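Local coordinates for aluminum resistance protein (Clostridium novyi, PDB 3I16) that probably cleaves carbon-sulfur bonds as a pyridoxal-phosphate-dependent lyase of the methionine gamma-lyase family, with a likely part in aluminium resistance, at residues B[120-125]-B[154-159]; B[182-187]-B[329-334]. All coordinates share one frame; numbering follows the deposited sequence.

Contact 1 of 2, residues B[120-125]-B[154-159]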
ATOM      1  N   SER B 120     -13.840 -34.123 -17.732  1.00 11.06           N
ATOM      2  CA  SER B 120     -14.381 -32.847 -18.195  1.00 11.03           C
ATOM      3  C   SER B 120     -15.584 -33.145 -19.048  1.00 11.11           C
ATOM      4  O   SER B 120     -15.482 -33.873 -20.032  1.00 11.77           O
ATOM      5  CB  SER B 120     -13.343 -32.065 -18.991  1.00 11.99           C
ATOM      6  OG  SER B 120     -12.384 -31.594 -18.085  1.00 16.12           O
ATOM      7  N   VAL B 121     -16.721 -32.562 -18.682  1.00 12.56           N
ATOM      8  CA  VAL B 121     -17.996 -32.858 -19.336  1.00 13.61           C
ATOM      9  C   VAL B 121     -18.504 -31.786 -20.311  1.00 15.48           C
ATOM     10  O   VAL B 121     -19.539 -31.987 -20.969  1.00 17.78           O
ATOM     11  CB  VAL B 121     -19.067 -33.238 -18.272  1.00 13.16           C
ATOM     12  CG1 VAL B 121     -18.601 -34.491 -17.514  1.00 10.73           C
ATOM     13  CG2 VAL B 121     -19.344 -32.086 -17.309  1.00 13.08           C
ATOM     14  N   CYS B 122     -17.767 -30.684 -20.445  1.00 15.93           N
ATOM     15  CA  CYS B 122     -18.127 -29.615 -21.394  1.00 16.96           C
ATOM     16  C   CYS B 122     -17.167 -29.561 -22.566  1.00 16.16           C
ATOM     17  O   CYS B 122     -16.886 -28.487 -23.106  1.00 15.54           O
ATOM     18  CB  CYS B 122     -18.174 -28.260 -20.686  1.00 16.40           C
ATOM     19  SG  CYS B 122     -19.400 -28.293 -19.331  1.00 19.82           S
ATOM     20  N   GLY B 123     -16.680 -30.721 -22.980  1.00 14.45           N
ATOM     21  CA  GLY B 123     -15.705 -30.776 -24.036  1.00 16.73           C
ATOM     22  C   GLY B 123     -14.337 -30.365 -23.505  1.00 19.53           C
ATOM     23  O   GLY B 123     -14.100 -30.325 -22.279  1.00 20.03           O
ATOM     24  N   GLU B 124     -13.448 -30.011 -24.422  1.00 21.47           N
ATOM     25  CA  GLU B 124     -12.081 -29.634 -24.073  0.50 21.83           C
ATOM     26  C   GLU B 124     -12.093 -28.374 -23.209  1.00 20.88           C
ATOM     27  O   GLU B 124     -12.778 -27.401 -23.561  1.00 17.37           O
ATOM     28  CB  GLU B 124     -11.215 -29.419 -25.333  0.50 23.64           C
ATOM     29  CG  GLU B 124     -11.529 -28.183 -26.202  0.50 24.70           C
ATOM     30  CD  GLU B 124     -10.563 -28.032 -27.374  0.50 27.20           C
ATOM     31  OE1 GLU B 124      -9.624 -28.843 -27.487  0.50 26.08           O
ATOM     32  OE2 GLU B 124     -10.735 -27.094 -28.179  0.50 29.36           O
ATOM     33  N   PRO B 125     -11.363 -28.375 -22.071  1.00 18.22           N
ATOM     34  CA  PRO B 125     -11.360 -27.154 -21.258  1.00 18.12           C
ATOM     35  C   PRO B 125     -10.640 -25.982 -21.902  1.00 17.70           C
ATOM     36  O   PRO B 125      -9.945 -26.151 -22.910  1.00 16.34           O
ATOM     37  CB  PRO B 125     -10.592 -27.573 -19.996  1.00 18.99           C
ATOM     38  CG  PRO B 125     -10.461 -29.081 -20.081  1.00 20.03           C
ATOM     39  CD  PRO B 125     -10.399 -29.350 -21.533  1.00 19.05           C
ATOM     40  N   VAL B 154     -15.794 -35.782 -22.099  1.00 15.21           N
ATOM     41  CA  VAL B 154     -17.038 -36.033 -22.771  1.00 14.51           C
ATOM     42  C   VAL B 154     -17.445 -34.678 -23.355  1.00 15.22           C
ATOM     43  O   VAL B 154     -17.512 -33.666 -22.645  1.00 13.31           O
ATOM     44  CB  VAL B 154     -18.111 -36.596 -21.851  1.00 16.48           C
ATOM     45  CG1 VAL B 154     -19.465 -36.595 -22.572  1.00 15.03           C
ATOM     46  CG2 VAL B 154     -17.703 -38.002 -21.395  1.00 11.13           C
ATOM     47  N   ASP B 155     -17.664 -34.661 -24.666  1.00 13.72           N
ATOM     48  CA  ASP B 155     -18.025 -33.434 -25.361  1.00 15.55           C
ATOM     49  C   ASP B 155     -19.495 -33.090 -25.168  1.00 17.49           C
ATOM     50  O   ASP B 155     -20.319 -33.945 -24.835  1.00 16.87           O
ATOM     51  CB  ASP B 155     -17.759 -33.601 -26.869  1.00 16.42           C
ATOM     52  CG  ASP B 155     -16.271 -33.739 -27.204  1.00 19.64           C
ATOM     53  OD1 ASP B 155     -15.398 -33.342 -26.391  1.00 19.02           O
ATOM     54  OD2 ASP B 155     -15.967 -34.226 -28.303  1.00 23.54           O
ATOM     55  N   LEU B 156     -19.812 -31.817 -25.372  1.00 17.84           N
ATOM     56  CA  LEU B 156     -21.186 -31.383 -25.369  1.00 16.97           C
ATOM     57  C   LEU B 156     -21.802 -31.895 -26.663  1.00 16.62           C
ATOM     58  O   LEU B 156     -21.094 -32.297 -27.598  1.00 14.79           O
ATOM     59  CB  LEU B 156     -21.289 -29.878 -25.324  1.00 17.49           C
ATOM     60  CG  LEU B 156     -20.865 -29.153 -24.060  1.00 15.93           C
ATOM     61  CD1 LEU B 156     -20.956 -27.662 -24.358  1.00 15.95           C
ATOM     62  CD2 LEU B 156     -21.746 -29.531 -22.895  1.00 10.62           C
ATOM     63  N   LYS B 157     -23.120 -31.895 -26.704  1.00 14.79           N
ATOM     64  CA  LYS B 157     -23.831 -32.376 -27.866  1.00 18.56           C
ATOM     65  C   LYS B 157     -23.744 -31.317 -28.966  1.00 18.10           C
ATOM     66  O   LYS B 157     -23.373 -30.183 -28.702  1.00 18.51           O
ATOM     67  CB  LYS B 157     -25.291 -32.671 -27.514  1.00 18.18           C
ATOM     68  CG  LYS B 157     -25.452 -33.671 -26.381  1.00 16.96           C
ATOM     69  CD  LYS B 157     -26.762 -34.395 -26.459  1.00 23.20           C
ATOM     70  CE  LYS B 157     -27.966 -33.512 -26.342  1.00 25.80           C
ATOM     71  NZ  LYS B 157     -29.147 -34.195 -26.990  1.00 23.30           N
ATOM     72  N   GLU B 158     -24.077 -31.699 -30.193  1.00 20.15           N
ATOM     73  CA  GLU B 158     -24.071 -30.754 -31.320  1.00 20.53           C
ATOM     74  C   GLU B 158     -24.903 -29.516 -31.008  1.00 19.99           C
ATOM     75  O   GLU B 158     -24.550 -28.426 -31.429  1.00 22.61           O
ATOM     76  CB  GLU B 158     -24.574 -31.412 -32.602  1.00 21.39           C
ATOM     77  CG  GLU B 158     -23.717 -32.583 -33.069  1.00 24.22           C
ATOM     78  N   ASP B 159     -25.975 -29.657 -30.234  1.00 18.51           N
ATOM     79  CA  ASP B 159     -26.787 -28.495 -29.867  1.00 18.94           C
ATOM     80  C   ASP B 159     -26.213 -27.667 -28.720  1.00 18.87           C
ATOM     81  O   ASP B 159     -26.845 -26.704 -28.287  1.00 20.75           O
ATOM     82  CB  ASP B 159     -28.232 -28.903 -29.545  1.00 20.49           C
ATOM     83  CG  ASP B 159     -28.356 -29.766 -28.292  1.00 25.33           C
ATOM     84  OD1 ASP B 159     -27.353 -29.967 -27.569  1.00 21.92           O
ATOM     85  OD2 ASP B 159     -29.480 -30.244 -28.032  1.00 30.82           O
TER
HETATM   86  O   HOH W   1     -21.366 -33.339 -22.450  1.00 12.07           O
HETATM   87  O   HOH W   2     -14.395 -30.427 -27.164  1.00 26.82           O
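Two backbone hydrogen bonds join the chain at Ser120 to Gly123 with that at Val154. The shorter is almost straight: Val154 N gives its hydrogen to Ser120 O at 2.8 Å, with 171° at the hydrogen. In return Gly123 N reaches Val154 O at 3.1 Å, in a more bent bond from a donor tilted off the carbonyl plane. Between them the turning chain brings Val121 O to 3.1 Å from Val154 O, two acceptors that cannot bond each other. Val121 O finds its donor in a water instead, which gives its other hydrogen to Asp155 O and so bridges the two carbonyls. A second water accepts from Glu124 N and donates to Asp155 OD1, an oxygen also held by Gln153 NE2. Asp155 OD1 lies 3.5 Å from Gly123 CA, close beside a residue whose positive phi is one that glycine adopts most easily. Leu156 supplies the apolar part. Its CG, anti to its own carbonyl carbon (chi1 -69°), comes 3.8 Å from Cys122 CA. Leucine suits the place because its branch can lie against the backbone, with CD2 beside both that alpha carbon and Val121 O. The side chains of Val121 and Cys122 start away from segment 154-159, and both touch Ile182 of strand 177-183; Val154 packs on Ile167 and Val170 of helix 164-173. The pairing thus prolongs the parallel neighbours 117-120 and 150-153 beyond their ends, at the edge of the seven-stranded mixed sheet in the large domain of a fold-type I pyridoxal-phosphate enzyme.

Contact 2 of 2, residues B[182-187]-B[329-334]. With PLP (pyridoxal-5'-phosphate), chain J.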
ATOM      1  N   ILE B 182     -16.706 -29.140 -14.739  1.00 11.35           N
ATOM      2  CA  ILE B 182     -17.721 -28.478 -15.532  1.00 12.77           C
ATOM      3  C   ILE B 182     -17.343 -27.013 -15.770  1.00 13.50           C
ATOM      4  O   ILE B 182     -17.183 -26.248 -14.830  1.00 13.21           O
ATOM      5  CB  ILE B 182     -19.032 -28.447 -14.732  1.00 14.33           C
ATOM      6  CG1 ILE B 182     -19.495 -29.866 -14.361  1.00  9.72           C
ATOM      7  CG2 ILE B 182     -20.088 -27.707 -15.476  1.00  7.97           C
ATOM      8  CD1 ILE B 182     -20.441 -29.840 -13.149  1.00  9.71           C
ATOM      9  N   GLN B 183     -17.218 -26.618 -17.024  1.00 13.60           N
ATOM     10  CA  GLN B 183     -16.882 -25.234 -17.339  1.00 14.67           C
ATOM     11  C   GLN B 183     -18.156 -24.467 -17.637  1.00 15.50           C
ATOM     12  O   GLN B 183     -18.874 -24.819 -18.553  1.00 15.94           O
ATOM     13  CB  GLN B 183     -15.962 -25.200 -18.539  1.00 13.63           C
ATOM     14  CG  GLN B 183     -15.388 -23.827 -18.833  1.00 14.57           C
ATOM     15  CD  GLN B 183     -14.349 -23.912 -19.918  1.00 20.03           C
ATOM     16  OE1 GLN B 183     -13.297 -24.559 -19.748  1.00 15.27           O
ATOM     17  NE2 GLN B 183     -14.635 -23.276 -21.056  1.00 11.54           N
ATOM     18  N   ARG B 184     -18.432 -23.418 -16.864  1.00 15.35           N
ATOM     19  CA  ARG B 184     -19.646 -22.630 -17.056  1.00 15.97           C
ATOM     20  C   ARG B 184     -19.585 -21.768 -18.321  1.00 18.47           C
ATOM     21  O   ARG B 184     -20.485 -21.835 -19.178  1.00 18.03           O
ATOM     22  CB  ARG B 184     -19.891 -21.759 -15.831  1.00 15.18           C
ATOM     23  CG  ARG B 184     -21.148 -20.954 -15.901  1.00 13.17           C
ATOM     24  CD  ARG B 184     -21.422 -20.280 -14.620  1.00 15.64           C
ATOM     25  NE  ARG B 184     -22.670 -19.516 -14.658  1.00 11.57           N
ATOM     26  CZ  ARG B 184     -23.173 -18.875 -13.608  1.00 16.09           C
ATOM     27  NH1 ARG B 184     -22.563 -18.925 -12.429  1.00 17.13           N
ATOM     28  NH2 ARG B 184     -24.290 -18.189 -13.729  1.00 17.62           N
ATOM     29  N   SER B 185     -18.526 -20.971 -18.433  1.00 19.03           N
ATOM     30  CA  SER B 185     -18.321 -20.066 -19.570  1.00 20.79           C
ATOM     31  C   SER B 185     -17.801 -20.842 -20.775  1.00 23.79           C
ATOM     32  O   SER B 185     -17.169 -21.884 -20.624  1.00 22.51           O
ATOM     33  CB  SER B 185     -17.330 -18.964 -19.175  1.00 21.54           C
ATOM     34  OG  SER B 185     -17.116 -18.051 -20.228  1.00 23.41           O
ATOM     35  N   THR B 186     -18.030 -20.327 -21.978  1.00 25.96           N
ATOM     36  CA  THR B 186     -17.616 -21.050 -23.177  1.00 27.32           C
ATOM     37  C   THR B 186     -16.151 -20.935 -23.549  1.00 25.98           C
ATOM     38  O   THR B 186     -15.662 -21.754 -24.322  1.00 25.24           O
ATOM     39  CB  THR B 186     -18.423 -20.595 -24.404  1.00 30.46           C
ATOM     40  OG1 THR B 186     -18.117 -19.224 -24.681  1.00 36.89           O
ATOM     41  CG2 THR B 186     -19.920 -20.747 -24.138  1.00 31.90           C
ATOM     42  N   GLY B 187     -15.438 -19.934 -23.045  1.00 26.53           N
ATOM     43  CA  GLY B 187     -14.042 -19.754 -23.459  1.00 27.71           C
ATOM     44  C   GLY B 187     -14.006 -19.323 -24.920  1.00 28.49           C
ATOM     45  O   GLY B 187     -14.913 -18.610 -25.382  1.00 29.01           O
ATOM     46  N   LYS B 329     -31.016 -16.253 -22.739  1.00 16.75           N
ATOM     47  CA  LYS B 329     -30.658 -16.291 -21.324  0.50 17.10           C
ATOM     48  C   LYS B 329     -29.131 -16.489 -21.250  1.00 16.70           C
ATOM     49  O   LYS B 329     -28.604 -17.410 -21.861  1.00 17.67           O
ATOM     50  CB  LYS B 329     -31.392 -17.462 -20.662  0.50 18.33           C
ATOM     51  CG  LYS B 329     -31.689 -17.328 -19.180  0.50 24.82           C
ATOM     52  CD  LYS B 329     -32.362 -18.608 -18.675  0.50 24.11           C
ATOM     53  CE  LYS B 329     -33.505 -19.011 -19.576  0.50 25.31           C
ATOM     54  NZ  LYS B 329     -33.956 -20.414 -19.347  0.50 21.58           N
ATOM     55  N   ARG B 330     -28.446 -15.634 -20.504  1.00 15.94           N
ATOM     56  CA  ARG B 330     -26.995 -15.663 -20.377  1.00 17.36           C
ATOM     57  C   ARG B 330     -26.493 -16.190 -19.054  1.00 16.67           C
ATOM     58  O   ARG B 330     -27.107 -15.944 -18.027  1.00 18.50           O
ATOM     59  CB  ARG B 330     -26.464 -14.255 -20.596  1.00 14.41           C
ATOM     60  CG  ARG B 330     -26.700 -13.808 -22.024  1.00 16.36           C
ATOM     61  CD  ARG B 330     -26.553 -12.327 -22.208  1.00 16.35           C
ATOM     62  NE  ARG B 330     -26.814 -11.960 -23.605  1.00 13.65           N
ATOM     63  CZ  ARG B 330     -25.907 -11.666 -24.541  1.00 11.42           C
ATOM     64  NH1 ARG B 330     -24.606 -11.641 -24.288  1.00  9.96           N
ATOM     65  NH2 ARG B 330     -26.320 -11.366 -25.775  1.00 13.81           N
ATOM     66  N   SER B 331     -25.389 -16.932 -19.096  1.00 16.59           N
ATOM     67  CA  SER B 331     -24.763 -17.466 -17.878  1.00 18.37           C
ATOM     68  C   SER B 331     -23.349 -16.929 -17.697  1.00 18.58           C
ATOM     69  O   SER B 331     -22.622 -17.375 -16.805  1.00 22.46           O
ATOM     70  CB  SER B 331     -24.772 -18.991 -17.880  1.00 20.94           C
ATOM     71  OG  SER B 331     -24.789 -19.501 -16.539  1.00 12.96           O
ATOM     72  N   ASP B 332     -22.969 -15.956 -18.526  1.00 16.97           N
ATOM     73  CA  ASP B 332     -21.685 -15.252 -18.389  1.00 17.07           C
ATOM     74  C   ASP B 332     -21.783 -13.879 -19.078  1.00 16.64           C
ATOM     75  O   ASP B 332     -22.789 -13.565 -19.728  1.00 16.42           O
ATOM     76  CB  ASP B 332     -20.491 -16.098 -18.875  1.00 16.25           C
ATOM     77  CG  ASP B 332     -20.406 -16.224 -20.394  1.00 17.38           C
ATOM     78  OD1 ASP B 332     -20.973 -15.389 -21.128  1.00 21.02           O
ATOM     79  OD2 ASP B 332     -19.738 -17.164 -20.870  1.00 17.88           O
ATOM     80  N   ILE B 333     -20.741 -13.069 -18.958  1.00 18.92           N
ATOM     81  CA  ILE B 333     -20.760 -11.722 -19.529  1.00 16.83           C
ATOM     82  C   ILE B 333     -20.158 -11.609 -20.926  1.00 15.82           C
ATOM     83  O   ILE B 333     -20.010 -10.506 -21.444  1.00 15.57           O
ATOM     84  CB  ILE B 333     -20.055 -10.685 -18.587  1.00 16.66           C
ATOM     85  CG1 ILE B 333     -18.557 -10.983 -18.413  1.00 17.97           C
ATOM     86  CG2 ILE B 333     -20.770 -10.629 -17.236  1.00 18.30           C
ATOM     87  CD1 ILE B 333     -17.758  -9.808 -17.834  1.00 14.98           C
ATOM     88  N   ILE B 334     -19.815 -12.727 -21.546  1.00 13.22           N
ATOM     89  CA  ILE B 334     -19.077 -12.664 -22.800  1.00 14.45           C
ATOM     90  C   ILE B 334     -19.998 -12.579 -24.013  1.00 12.55           C
ATOM     91  O   ILE B 334     -21.041 -13.224 -24.017  1.00 11.96           O
ATOM     92  CB  ILE B 334     -18.121 -13.872 -22.947  1.00 15.14           C
ATOM     93  CG1 ILE B 334     -17.129 -13.903 -21.785  1.00 18.54           C
ATOM     94  CG2 ILE B 334     -17.347 -13.788 -24.263  1.00 12.64           C
ATOM     95  CD1 ILE B 334     -16.154 -15.065 -21.847  1.00 23.29           C
TER
HETATM   96  N1  PLP J 427     -11.883 -20.551 -17.224  1.00 41.48           N
HETATM   97  C2  PLP J 427     -12.618 -19.798 -18.089  1.00 35.39           C
HETATM   98  C2A PLP J 427     -13.789 -20.406 -18.797  1.00 28.52           C
HETATM   99  C3  PLP J 427     -12.258 -18.465 -18.285  1.00 46.45           C
HETATM  100  O3  PLP J 427     -13.006 -17.701 -19.147  1.00 43.80           O
HETATM  101  C4  PLP J 427     -11.156 -17.915 -17.614  1.00 43.36           C
HETATM  102  C5  PLP J 427     -10.412 -18.700 -16.739  1.00 45.40           C
HETATM  103  C6  PLP J 427     -10.804 -20.010 -16.549  1.00 41.15           C
HETATM  104  C5A PLP J 427      -9.227 -18.183 -15.945  1.00 40.46           C
HETATM  105  O4P PLP J 427      -8.373 -17.404 -16.716  1.00 37.38           O
HETATM  106  P   PLP J 427      -7.134 -16.507 -16.137  1.00 33.78           P
HETATM  107  O1P PLP J 427      -7.498 -15.601 -14.970  1.00 29.35           O
HETATM  108  O2P PLP J 427      -6.806 -15.621 -17.316  1.00 33.20           O
HETATM  109  O3P PLP J 427      -6.008 -17.441 -15.722  1.00 22.69           O
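Ser331 OG is gripped by two nitrogens of Arg184 and by a backbone carbonyl. Arg184 NE donates to Ser331 OG at 2.8 Å, near the guanidinium plane, and Arg184 NH2 adds a weak bond at 3.1 Å to the same oxygen. The hydroxyl bonds in addition to Leu194 O. Arginine suits the place because its extended chain, with CG anti to the backbone N (chi1 -177°), carries several donors out to the other segment; NH1 forms a salt bridge with Glu229 and a hydrogen bond with Asn219. Ser185, next along the chain from Arg184, makes the second link: its short hydroxyl donates to Asp332 OD2 at 2.8 Å, from above the carboxylate plane. Aspartate suits the place because its two oxygens can serve two donors, and Asp332 OD1 accepts from Ile334 N at 2.9 Å, closing an Asx turn that probably steadies the carboxylate. Ile334 CD1 packs 3.5 Å from Ser185 OG. On the cofactor side, Gln183 CD and Ser185 CB lie 3.7 and 3.8 Å from the methyl carbon C2A of PLP. The contact ties the end of strand 177-183, beside helix 196-209, to the loop entering strand 335-338, where Ile334 rests on Tyr404 and Gln406 of strand 402-406 in the antiparallel sheet.

Following the chain from its N terminus, contact 1 comes first: it closes a loop that leaves strand 117-120, passes through helix 129-133 and returns along strand 150-153. Helix 164-173 follows, and contact 2 opens at the end of strand 177-183, so the two are in series and neither nests in nor crosses the other. Contact 2 closes a much longer excursion of 141 residues, which includes helix 287-318. Contact 1 joins adjacent strand ends at one edge of the mixed sheet, whereas contact 2 ties that sheet to the antiparallel one. They meet at strand 177-183, where Cys122 SG lies 3.6 Å from Gln183 N and Pro125 packs against Gln183.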